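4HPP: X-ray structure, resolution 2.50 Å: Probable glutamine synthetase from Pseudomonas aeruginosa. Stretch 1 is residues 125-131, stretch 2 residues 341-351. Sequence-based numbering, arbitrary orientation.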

# COMPACT_ATOMS: atom_id res chain seq x y z
N GLN A 125 58.58 -5.39 7.34
CA GLN A 125 57.30 -5.07 6.75
C GLN A 125 56.24 -5.40 7.79
O GLN A 125 56.36 -6.40 8.49
CB GLN A 125 57.01 -5.96 5.54
CG GLN A 125 58.21 -6.22 4.64
CD GLN A 125 58.38 -5.22 3.50
OE1 GLN A 125 58.82 -4.08 3.72
NE2 GLN A 125 58.05 -5.65 2.27
N VAL A 126 55.19 -4.58 7.89
CA VAL A 126 54.09 -4.91 8.80
C VAL A 126 52.84 -5.40 8.10
O VAL A 126 52.28 -4.72 7.24
CB VAL A 126 53.78 -3.78 9.77
CG1 VAL A 126 52.64 -4.19 10.69
CG2 VAL A 126 55.05 -3.49 10.58
N ILE A 127 52.41 -6.59 8.48
CA ILE A 127 51.33 -7.26 7.80
C ILE A 127 50.29 -7.46 8.85
O ILE A 127 50.57 -8.12 9.87
CB ILE A 127 51.76 -8.65 7.33
CG1 ILE A 127 52.92 -8.57 6.34
CG2 ILE A 127 50.56 -9.37 6.72
CD1 ILE A 127 52.53 -8.52 4.87
N ALA A 128 49.09 -6.94 8.59
CA ALA A 128 48.01 -6.98 9.56
C ALA A 128 46.63 -7.12 8.93
O ALA A 128 46.39 -6.75 7.76
CB ALA A 128 48.04 -5.76 10.49
N ALA A 129 45.73 -7.65 9.76
CA ALA A 129 44.32 -7.75 9.44
C ALA A 129 43.49 -7.55 10.73
O ALA A 129 43.81 -8.10 11.79
CB ALA A 129 44.01 -9.07 8.74
N PHE A 130 42.49 -6.68 10.63
CA PHE A 130 41.50 -6.42 11.67
C PHE A 130 40.23 -7.30 11.45
O PHE A 130 39.71 -7.37 10.32
CB PHE A 130 41.06 -4.97 11.63
CG PHE A 130 42.11 -3.98 11.96
CD1 PHE A 130 42.11 -3.33 13.22
CD2 PHE A 130 43.07 -3.61 11.01
CE1 PHE A 130 43.04 -2.33 13.53
CE2 PHE A 130 44.01 -2.63 11.32
CZ PHE A 130 44.01 -1.97 12.58
N GLU A 131 39.76 -7.96 12.51
CA GLU A 131 38.56 -8.77 12.44
C GLU A 131 37.52 -7.93 13.15
O GLU A 131 37.81 -7.39 14.23
CB GLU A 131 38.71 -10.11 13.17
CG GLU A 131 39.65 -11.16 12.55
CD GLU A 131 39.62 -12.51 13.32
OE1 GLU A 131 40.15 -13.49 12.76
OE2 GLU A 131 39.05 -12.63 14.46
N CYS A 341 40.40 4.42 16.46
CA CYS A 341 40.85 4.87 15.15
C CYS A 341 41.86 3.83 14.55
O CYS A 341 43.01 3.80 14.92
CB CYS A 341 41.40 6.30 15.24
SG CYS A 341 42.49 6.72 13.85
N PRO A 342 41.42 2.96 13.64
CA PRO A 342 42.34 1.88 13.14
C PRO A 342 43.85 2.23 13.06
O PRO A 342 44.70 1.47 13.54
CB PRO A 342 41.78 1.56 11.76
CG PRO A 342 40.32 1.88 11.86
CD PRO A 342 40.08 2.85 13.02
N HIS A 343 44.18 3.38 12.48
CA HIS A 343 45.56 3.91 12.39
C HIS A 343 46.20 4.25 13.66
O HIS A 343 47.38 3.98 13.81
CB HIS A 343 45.54 5.17 11.62
CG HIS A 343 44.79 5.04 10.33
ND1 HIS A 343 43.50 5.35 10.22
CD2 HIS A 343 45.21 4.57 9.09
CE1 HIS A 343 43.09 5.10 8.95
NE2 HIS A 343 44.15 4.63 8.26
N LEU A 344 45.46 4.88 14.59
CA LEU A 344 46.03 5.19 15.89
C LEU A 344 46.24 3.91 16.70
O LEU A 344 47.30 3.69 17.29
CB LEU A 344 45.19 6.24 16.62
CG LEU A 344 45.63 6.59 18.05
CD1 LEU A 344 46.99 7.28 17.97
CD2 LEU A 344 44.62 7.44 18.79
N ALA A 345 45.25 3.04 16.68
CA ALA A 345 45.33 1.80 17.40
C ALA A 345 46.48 0.95 16.90
O ALA A 345 47.28 0.52 17.71
CB ALA A 345 44.01 1.06 17.32
N MET A 346 46.57 0.70 15.58
CA MET A 346 47.64 -0.16 15.05
C MET A 346 49.02 0.48 15.32
O MET A 346 49.90 -0.19 15.86
CB MET A 346 47.42 -0.47 13.58
CG MET A 346 48.60 -1.07 12.80
SD MET A 346 47.94 -1.52 11.19
CE MET A 346 49.43 -2.05 10.28
N ALA A 347 49.18 1.77 15.01
CA ALA A 347 50.38 2.55 15.39
C ALA A 347 50.80 2.34 16.83
O ALA A 347 51.96 2.08 17.10
CB ALA A 347 50.18 4.05 15.14
N ALA A 348 49.86 2.48 17.76
CA ALA A 348 50.16 2.30 19.19
C ALA A 348 50.73 0.91 19.53
O ALA A 348 51.68 0.78 20.33
CB ALA A 348 48.93 2.60 20.03
N VAL A 349 50.20 -0.11 18.87
CA VAL A 349 50.59 -1.48 19.16
C VAL A 349 51.99 -1.73 18.58
O VAL A 349 52.88 -2.27 19.27
CB VAL A 349 49.56 -2.51 18.59
CG1 VAL A 349 50.11 -3.95 18.62
CG2 VAL A 349 48.22 -2.38 19.32
N LEU A 350 52.19 -1.32 17.34
CA LEU A 350 53.45 -1.58 16.66
C LEU A 350 54.55 -0.84 17.38
O LEU A 350 55.71 -1.28 17.35
CB LEU A 350 53.39 -1.17 15.19
CG LEU A 350 52.89 -2.07 14.03
CD1 LEU A 350 52.81 -1.24 12.73
CD2 LEU A 350 53.80 -3.27 13.79
N ILE A 351 54.18 0.26 18.06
CA ILE A 351 55.15 1.08 18.81
C ILE A 351 55.71 0.26 19.97
O ILE A 351 56.93 0.02 20.03
CB ILE A 351 54.58 2.44 19.32
CG1 ILE A 351 54.68 3.53 18.24
CG2 ILE A 351 55.40 2.97 20.47
CD1 ILE A 351 53.75 4.70 18.43

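Residues 125-131 form a β-strand that packs against the helix of the second stretch, more than 200 residues further along the chain. The two axes approach to 11.4 Å, and their N-to-C directions diverge by 130°, so the segments run obliquely in opposing senses. The register follows the period of each element: Val126, Ala128 and Phe130, alternate residues of the strand, lie nearest Leu350, Met346 and Pro342, spaced four apart on the helix. All three strand residues direct their CA-to-CB bonds toward the helix, whereas Ile127 and Ala129 point away.

Phe130 is the most extensively covered residue. With chi1 near -66°, its ring extends to the helix, and Phe130 CZ comes within 3.9 Å of Met346 CB and 4.3 Å of Pro342 CB. Phe130 CZ also lies 3.6 Å from Pro342 O, a van der Waals contact; that carbonyl accepts a hydrogen bond from Met346 N (2.9 Å) within the helix.

Met346 covers nearly as much surface. Its side chain is fully extended, with all three chi angles in t, and so spans from the aromatic ring to the smaller residues of the strand. Met346 SD sits 5.2 Å from the centroid of the Phe130 ring in an oblique sulfur-aromatic contact, while Met346 CE reaches Ala128 CB at 4.0 Å and Val126 CG1 at 3.9 Å.

Val126 completes the contact, Val126 CG1 also meeting Leu350 CD2 at 3.4 Å, a tight approach for two methyl groups. No hydrogen bond joins the stretches; the 287 Å² they bury together, both sides summed, comes mainly from apolar side-chain contacts. Within the helix, i to i+4 backbone bonds such as Leu350 N to Met346 O (3.0 Å) run along its length, and at its N-terminus Cys341 SG caps Leu344 N at 3.6 Å.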